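Long-range contacts in vaginolysin (PDB 5IMY), which probably binds membrane cholesterol and forms pores in host cells as a cholesterol-dependent cytolysin, and is captured here in complex with the receptor CD59: residues 381-387 with 468-474; 395-401 with 437-443. All blocks are in the same frame, centred on the assembly; numbering follows the deposited sequence.

Contact 1. Residues 381-387 with 468-474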
loop_
_atom_site.group_PDB
_atom_site.type_symbol
_atom_site.label_atom_id
_atom_site.label_comp_id
_atom_site.label_asym_id
_atom_site.label_seq_id
_atom_site.Cartn_x
_atom_site.Cartn_y
_atom_site.Cartn_z
ATOM N N TYR A 381 19.663 -10.291 11.164
ATOM C CA TYR A 381 21.102 -10.078 11.156
ATOM C C TYR A 381 21.793 -11.149 10.322
ATOM O O TYR A 381 21.411 -12.322 10.361
ATOM C CB TYR A 381 21.667 -10.091 12.585
ATOM C CG TYR A 381 21.109 -9.004 13.478
ATOM C CD1 TYR A 381 21.759 -7.786 13.611
ATOM C CD2 TYR A 381 19.931 -9.198 14.191
ATOM C CE1 TYR A 381 21.256 -6.791 14.428
ATOM C CE2 TYR A 381 19.419 -8.206 15.009
ATOM C CZ TYR A 381 20.086 -7.004 15.121
ATOM O OH TYR A 381 19.586 -6.010 15.933
ATOM N N LEU A 382 22.815 -10.736 9.571
ATOM C CA LEU A 382 23.667 -11.639 8.804
ATOM C C LEU A 382 25.105 -11.459 9.266
ATOM O O LEU A 382 25.630 -10.342 9.236
ATOM C CB LEU A 382 23.558 -11.370 7.301
ATOM C CG LEU A 382 24.620 -12.049 6.428
ATOM C CD1 LEU A 382 24.509 -13.561 6.515
ATOM C CD2 LEU A 382 24.517 -11.590 4.984
ATOM N N THR A 383 25.740 -12.553 9.675
ATOM C CA THR A 383 27.112 -12.537 10.164
ATOM C C THR A 383 28.011 -13.284 9.188
ATOM O O THR A 383 27.698 -14.410 8.788
ATOM C CB THR A 383 27.194 -13.165 11.561
ATOM O OG1 THR A 383 26.597 -12.283 12.520
ATOM C CG2 THR A 383 28.645 -13.450 11.968
ATOM N N LEU A 384 29.120 -12.658 8.809
ATOM C CA LEU A 384 30.110 -13.263 7.928
ATOM C C LEU A 384 31.406 -13.464 8.700
ATOM O O LEU A 384 31.932 -12.517 9.292
ATOM C CB LEU A 384 30.370 -12.384 6.702
ATOM C CG LEU A 384 29.166 -11.743 6.011
ATOM C CD1 LEU A 384 29.651 -10.688 5.031
ATOM C CD2 LEU A 384 28.315 -12.781 5.300
ATOM N N ASP A 385 31.918 -14.694 8.691
ATOM C CA ASP A 385 33.188 -15.017 9.337
ATOM C C ASP A 385 34.074 -15.718 8.315
ATOM O O ASP A 385 33.787 -16.850 7.914
ATOM C CB ASP A 385 32.978 -15.893 10.573
ATOM C CG ASP A 385 34.199 -15.933 11.472
ATOM O OD1 ASP A 385 34.934 -14.923 11.524
ATOM O OD2 ASP A 385 34.424 -16.972 12.129
ATOM N N HIS A 386 35.147 -15.046 7.903
ATOM C CA HIS A 386 36.062 -15.548 6.880
ATOM C C HIS A 386 37.405 -15.856 7.535
ATOM O O HIS A 386 38.186 -14.945 7.824
ATOM C CB HIS A 386 36.216 -14.531 5.753
ATOM C CG HIS A 386 37.394 -14.788 4.864
ATOM N ND1 HIS A 386 37.745 -16.051 4.437
ATOM C CD2 HIS A 386 38.302 -13.942 4.322
ATOM C CE1 HIS A 386 38.818 -15.972 3.671
ATOM N NE2 HIS A 386 39.176 -14.703 3.585
ATOM N N ARG A 387 37.669 -17.142 7.766
ATOM C CA ARG A 387 38.941 -17.581 8.332
ATOM C C ARG A 387 39.602 -18.598 7.407
ATOM O O ARG A 387 39.853 -19.741 7.803
ATOM C CB ARG A 387 38.736 -18.168 9.735
ATOM C CG ARG A 387 37.288 -18.509 10.072
ATOM C CD ARG A 387 37.192 -19.398 11.307
ATOM N NE ARG A 387 36.748 -18.674 12.496
ATOM C CZ ARG A 387 36.641 -19.222 13.703
ATOM N NH1 ARG A 387 36.950 -20.499 13.887
ATOM N NH2 ARG A 387 36.227 -18.493 14.731
ATOM N N ARG A 468 16.058 -14.587 12.174
ATOM C CA ARG A 468 16.568 -13.651 13.169
ATOM C C ARG A 468 18.086 -13.557 13.110
ATOM O O ARG A 468 18.646 -12.479 13.331
ATOM C CB ARG A 468 16.087 -14.073 14.562
ATOM C CG ARG A 468 17.144 -14.117 15.669
ATOM C CD ARG A 468 17.553 -12.726 16.137
ATOM N NE ARG A 468 17.443 -12.603 17.588
ATOM C CZ ARG A 468 18.031 -11.657 18.313
ATOM N NH1 ARG A 468 18.792 -10.738 17.730
ATOM N NH2 ARG A 468 17.866 -11.634 19.628
ATOM N N GLN A 469 18.763 -14.664 12.809
ATOM C CA GLN A 469 20.218 -14.690 12.776
ATOM C C GLN A 469 20.683 -15.700 11.739
ATOM O O GLN A 469 20.234 -16.850 11.740
ATOM C CB GLN A 469 20.795 -15.050 14.150
ATOM C CG GLN A 469 22.316 -15.199 14.186
ATOM C CD GLN A 469 23.038 -13.867 14.168
ATOM O OE1 GLN A 469 23.575 -13.450 13.140
ATOM N NE2 GLN A 469 23.060 -13.193 15.311
ATOM N N ARG A 470 21.585 -15.261 10.867
ATOM C CA ARG A 470 22.243 -16.120 9.894
ATOM C C ARG A 470 23.731 -15.815 9.933
ATOM O O ARG A 470 24.130 -14.651 9.826
ATOM C CB ARG A 470 21.674 -15.897 8.486
ATOM C CG ARG A 470 22.510 -16.472 7.335
ATOM C CD ARG A 470 21.775 -17.569 6.584
ATOM N NE ARG A 470 20.408 -17.191 6.240
ATOM C CZ ARG A 470 19.468 -18.048 5.855
ATOM N NH1 ARG A 470 19.742 -19.343 5.759
ATOM N NH2 ARG A 470 18.251 -17.609 5.565
ATOM N N THR A 471 24.546 -16.852 10.099
ATOM C CA THR A 471 25.993 -16.702 10.115
ATOM C C THR A 471 26.610 -17.738 9.188
ATOM O O THR A 471 26.290 -18.928 9.278
ATOM C CB THR A 471 26.568 -16.836 11.534
ATOM O OG1 THR A 471 27.982 -17.052 11.462
ATOM C CG2 THR A 471 25.921 -17.977 12.285
ATOM N N ILE A 472 27.486 -17.277 8.300
ATOM C CA ILE A 472 28.106 -18.111 7.277
ATOM C C ILE A 472 29.609 -18.064 7.508
ATOM O O ILE A 472 30.249 -17.031 7.267
ATOM C CB ILE A 472 27.749 -17.640 5.861
ATOM C CG1 ILE A 472 26.233 -17.450 5.731
ATOM C CG2 ILE A 472 28.258 -18.638 4.823
ATOM C CD1 ILE A 472 25.796 -16.855 4.410
ATOM N N SER A 473 30.173 -19.174 7.976
ATOM C CA SER A 473 31.599 -19.268 8.256
ATOM C C SER A 473 32.295 -20.059 7.156
ATOM O O SER A 473 31.804 -21.107 6.726
ATOM C CB SER A 473 31.846 -19.936 9.610
ATOM O OG SER A 473 31.251 -19.197 10.662
ATOM N N ASN A 474 33.441 -19.550 6.705
ATOM C CA ASN A 474 34.237 -20.202 5.677
ATOM C C ASN A 474 35.684 -20.285 6.139
ATOM O O ASN A 474 36.206 -19.344 6.744
ATOM C CB ASN A 474 34.149 -19.453 4.339
ATOM C CG ASN A 474 34.541 -17.991 4.458
ATOM O OD1 ASN A 474 35.700 -17.631 4.267
ATOM N ND2 ASN A 474 33.571 -17.142 4.774
#
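Seven backbone hydrogen bonds join 381-387 and 468-474 as neighbouring parallel strands in one sheet of the C-terminal beta sandwich. In 381-387 the odd-numbered residues supply all the backbone groups that bond to 468-474: Thr383 N reaches Arg470 O at 2.6 Å, while Thr383 O accepts from Ile472 N at 2.9 Å, and Tyr381 and Asp385 repeat this bracket around Gln469 and Ser473. At the far end Arg387 N closes the series on Asn474 O at 2.8 Å. Beside it His386 ND1 donates to Asn474 OD1 at 2.6 Å, a buried pair whose Asn amide also makes a weak bond to Tyr394. The face bearing Leu382, Leu384 and Ile472 turns inward, and these aliphatic side chains suit the sandwich interior; Leu382 CD1 meets Ile472 CD1 at 4.1 Å. The other face is more polar and, in part, open to solvent. Its beta-branched Thr383 and Thr471 fit an extended backbone, and Asp385, hydrogen-bonded to Asn428 on the strand flanking 381-387, also forms a salt bridge with Arg387. Near the start of the pairing, Thr383 OG1 donates a hydrogen bond to Gln469 OE1 at 3.3 Å.

Contact 2. Residues 395-401 with 437-443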
loop_
_atom_site.group_PDB
_atom_site.type_symbol
_atom_site.label_atom_id
_atom_site.label_comp_id
_atom_site.label_asym_id
_atom_site.label_seq_id
_atom_site.Cartn_x
_atom_site.Cartn_y
_atom_site.Cartn_z
ATOM N N TYR A 395 29.096 -11.003 -2.450
ATOM C CA TYR A 395 28.099 -10.431 -3.355
ATOM C C TYR A 395 26.727 -10.718 -2.756
ATOM O O TYR A 395 26.228 -11.845 -2.837
ATOM C CB TYR A 395 28.233 -10.999 -4.763
ATOM C CG TYR A 395 29.539 -10.635 -5.432
ATOM C CD1 TYR A 395 29.689 -9.421 -6.086
ATOM C CD2 TYR A 395 30.621 -11.503 -5.401
ATOM C CE1 TYR A 395 30.881 -9.082 -6.698
ATOM C CE2 TYR A 395 31.815 -11.174 -6.009
ATOM C CZ TYR A 395 31.940 -9.962 -6.655
ATOM O OH TYR A 395 33.129 -9.630 -7.262
ATOM N N ILE A 396 26.126 -9.698 -2.149
ATOM C CA ILE A 396 24.877 -9.840 -1.414
ATOM C C ILE A 396 23.883 -8.828 -1.969
ATOM O O ILE A 396 24.174 -7.626 -2.012
ATOM C CB ILE A 396 25.081 -9.637 0.098
ATOM C CG1 ILE A 396 25.981 -10.749 0.650
ATOM C CG2 ILE A 396 23.742 -9.608 0.839
ATOM C CD1 ILE A 396 26.416 -10.550 2.087
ATOM N N TYR A 397 22.715 -9.313 -2.389
ATOM C CA TYR A 397 21.649 -8.467 -2.903
ATOM C C TYR A 397 20.333 -8.855 -2.243
ATOM O O TYR A 397 20.174 -9.963 -1.724
ATOM C CB TYR A 397 21.508 -8.589 -4.427
ATOM C CG TYR A 397 22.817 -8.553 -5.186
ATOM C CD1 TYR A 397 23.259 -7.384 -5.791
ATOM C CD2 TYR A 397 23.600 -9.691 -5.304
ATOM C CE1 TYR A 397 24.450 -7.350 -6.489
ATOM C CE2 TYR A 397 24.793 -9.666 -6.000
ATOM C CZ TYR A 397 25.212 -8.495 -6.588
ATOM O OH TYR A 397 26.399 -8.472 -7.280
ATOM N N TRP A 398 19.383 -7.925 -2.275
ATOM C CA TRP A 398 18.040 -8.182 -1.775
ATOM C C TRP A 398 17.097 -7.158 -2.388
ATOM O O TRP A 398 17.524 -6.143 -2.943
ATOM C CB TRP A 398 17.992 -8.136 -0.244
ATOM C CG TRP A 398 18.255 -6.782 0.335
ATOM C CD1 TRP A 398 17.328 -5.832 0.644
ATOM C CD2 TRP A 398 19.529 -6.226 0.681
ATOM N NE1 TRP A 398 17.944 -4.719 1.161
ATOM C CE2 TRP A 398 19.295 -4.935 1.195
ATOM C CE3 TRP A 398 20.845 -6.694 0.605
ATOM C CZ2 TRP A 398 20.326 -4.106 1.629
ATOM C CZ3 TRP A 398 21.869 -5.868 1.038
ATOM C CH2 TRP A 398 21.603 -4.590 1.544
ATOM N N ASP A 399 15.801 -7.438 -2.275
ATOM C CA ASP A 399 14.762 -6.624 -2.890
ATOM C C ASP A 399 13.962 -5.893 -1.822
ATOM O O ASP A 399 13.697 -6.439 -0.746
ATOM C CB ASP A 399 13.826 -7.490 -3.738
ATOM C CG ASP A 399 14.517 -8.078 -4.951
ATOM O OD1 ASP A 399 15.335 -7.369 -5.574
ATOM O OD2 ASP A 399 14.248 -9.253 -5.280
ATOM N N GLU A 400 13.582 -4.655 -2.127
ATOM C CA GLU A 400 12.747 -3.836 -1.252
ATOM C C GLU A 400 11.448 -3.536 -1.994
ATOM O O GLU A 400 11.424 -2.704 -2.907
ATOM C CB GLU A 400 13.473 -2.554 -0.846
ATOM C CG GLU A 400 14.291 -2.697 0.429
ATOM C CD GLU A 400 15.347 -1.619 0.577
ATOM O OE1 GLU A 400 15.226 -0.567 -0.084
ATOM O OE2 GLU A 400 16.302 -1.829 1.356
ATOM N N TYR A 401 10.375 -4.219 -1.608
ATOM C CA TYR A 401 9.074 -3.965 -2.198
ATOM C C TYR A 401 8.423 -2.751 -1.545
ATOM O O TYR A 401 8.737 -2.372 -0.413
ATOM C CB TYR A 401 8.154 -5.178 -2.051
ATOM C CG TYR A 401 8.517 -6.364 -2.920
ATOM C CD1 TYR A 401 9.664 -6.359 -3.703
ATOM C CD2 TYR A 401 7.700 -7.486 -2.964
ATOM C CE1 TYR A 401 9.991 -7.442 -4.496
ATOM C CE2 TYR A 401 8.019 -8.573 -3.754
ATOM C CZ TYR A 401 9.165 -8.546 -4.519
ATOM O OH TYR A 401 9.487 -9.625 -5.309
ATOM N N VAL A 437 12.734 -6.818 3.866
ATOM C CA VAL A 437 13.502 -7.134 2.670
ATOM C C VAL A 437 13.147 -8.543 2.209
ATOM O O VAL A 437 12.800 -9.418 3.012
ATOM C CB VAL A 437 15.019 -7.001 2.906
ATOM C CG1 VAL A 437 15.361 -5.654 3.531
ATOM C CG2 VAL A 437 15.535 -8.130 3.769
ATOM N N ARG A 438 13.242 -8.767 0.901
ATOM C CA ARG A 438 12.870 -10.039 0.303
ATOM C C ARG A 438 13.989 -10.529 -0.605
ATOM O O ARG A 438 14.849 -9.760 -1.042
ATOM C CB ARG A 438 11.567 -9.921 -0.503
ATOM C CG ARG A 438 10.361 -9.452 0.304
ATOM C CD ARG A 438 9.121 -9.392 -0.574
ATOM N NE ARG A 438 7.983 -8.756 0.090
ATOM C CZ ARG A 438 6.982 -9.404 0.685
ATOM N NH1 ARG A 438 6.952 -10.731 0.714
ATOM N NH2 ARG A 438 5.999 -8.718 1.255
ATOM N N ASN A 439 13.967 -11.832 -0.876
ATOM C CA ASN A 439 14.856 -12.449 -1.857
ATOM C C ASN A 439 16.320 -12.112 -1.573
ATOM O O ASN A 439 17.046 -11.598 -2.428
ATOM C CB ASN A 439 14.455 -12.025 -3.271
ATOM C CG ASN A 439 12.979 -12.232 -3.538
ATOM O OD1 ASN A 439 12.459 -13.338 -3.388
ATOM N ND2 ASN A 439 12.288 -11.161 -3.915
ATOM N N LEU A 440 16.752 -12.410 -0.352
ATOM C CA LEU A 440 18.143 -12.203 0.024
ATOM C C LEU A 440 19.054 -13.128 -0.779
ATOM O O LEU A 440 18.742 -14.303 -0.989
ATOM C CB LEU A 440 18.324 -12.448 1.525
ATOM C CG LEU A 440 19.673 -12.073 2.143
ATOM C CD1 LEU A 440 19.851 -10.562 2.213
ATOM C CD2 LEU A 440 19.806 -12.689 3.526
ATOM N N ARG A 441 20.185 -12.587 -1.229
ATOM C CA ARG A 441 21.146 -13.314 -2.049
ATOM C C ARG A 441 22.526 -13.209 -1.418
ATOM O O ARG A 441 22.867 -12.174 -0.838
ATOM C CB ARG A 441 21.179 -12.756 -3.474
ATOM C CG ARG A 441 20.853 -13.771 -4.550
ATOM C CD ARG A 441 20.629 -13.095 -5.893
ATOM N NE ARG A 441 19.488 -13.673 -6.598
ATOM C CZ ARG A 441 19.555 -14.723 -7.410
ATOM N NH1 ARG A 441 20.713 -15.329 -7.637
ATOM N NH2 ARG A 441 18.455 -15.171 -8.001
ATOM N N ILE A 442 23.315 -14.279 -1.517
ATOM C CA ILE A 442 24.654 -14.307 -0.928
ATOM C C ILE A 442 25.561 -15.174 -1.794
ATOM O O ILE A 442 25.220 -16.316 -2.118
ATOM C CB ILE A 442 24.639 -14.832 0.524
ATOM C CG1 ILE A 442 23.722 -13.975 1.406
ATOM C CG2 ILE A 442 26.056 -14.834 1.097
ATOM C CD1 ILE A 442 23.529 -14.509 2.810
ATOM N N LYS A 443 26.723 -14.629 -2.159
ATOM C CA LYS A 443 27.748 -15.352 -2.904
ATOM C C LYS A 443 29.112 -14.946 -2.360
ATOM O O LYS A 443 29.316 -13.780 -2.007
ATOM C CB LYS A 443 27.653 -15.054 -4.410
ATOM C CG LYS A 443 28.396 -16.041 -5.302
ATOM C CD LYS A 443 28.094 -15.798 -6.778
ATOM C CE LYS A 443 29.145 -14.916 -7.437
ATOM N NZ LYS A 443 28.696 -14.387 -8.757
#
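Leu440 and Ile442 pack against Ile396 on the inward face of this antiparallel pair, with Ile396 CG1 and Ile442 CG1 4.0 Å apart; branched aliphatic residues fill the interior of the beta sandwich well. Trp398 extends the apolar patch, its CB 3.9 Å from Leu440 CD1 and its CD1 3.4 Å from Val437 CB. Backbone bonds flank this centre: Tyr395 N to Lys443 O at 2.8 Å and Asp399 N to Arg438 O at 2.8 Å. Between them the chain turns a corner at Asn439, whose positive phi suits asparagine, and its ND2 donates to Asp399 OD2 at 3.1 Å. At the edge, Arg438 CD lies over the Tyr401 ring in a CH-pi contact, 3.7 Å from its centroid, while its guanidinium forms a salt bridge with Asp406 of the second subunit. Tyr395, Tyr397 and Arg441 on the outer face touch CD59, placing the pair at the receptor interface. Within the four-stranded sheet, 395-403 and 440-443 are the central strands, flanked by 409-415 and 460-464.

How the contacts relate
Contacts 1 and 2 belong to the two facing sheets of the C-terminal beta sandwich, their centres 15 Å apart. Along the chain, strand 363-389 is followed directly by 395-403, and contact 2 is nested within the loop that contact 1 closes, so the chain crosses to the second sheet for 395-403 and 409-415, returns to the first for 426-433, crosses again for 440-443 and 460-464, and comes back to the first as strand 469-475. The sheets meet through side chains: Leu382 CD2 lies 3.6 Å from Ile396 CD1, and Ile472 CD1 lies 3.6 Å from Ile442 CD1. This shared hydrophobic core joins the CD59-facing sheet of contact 2 to the long strand 363-389 of contact 1.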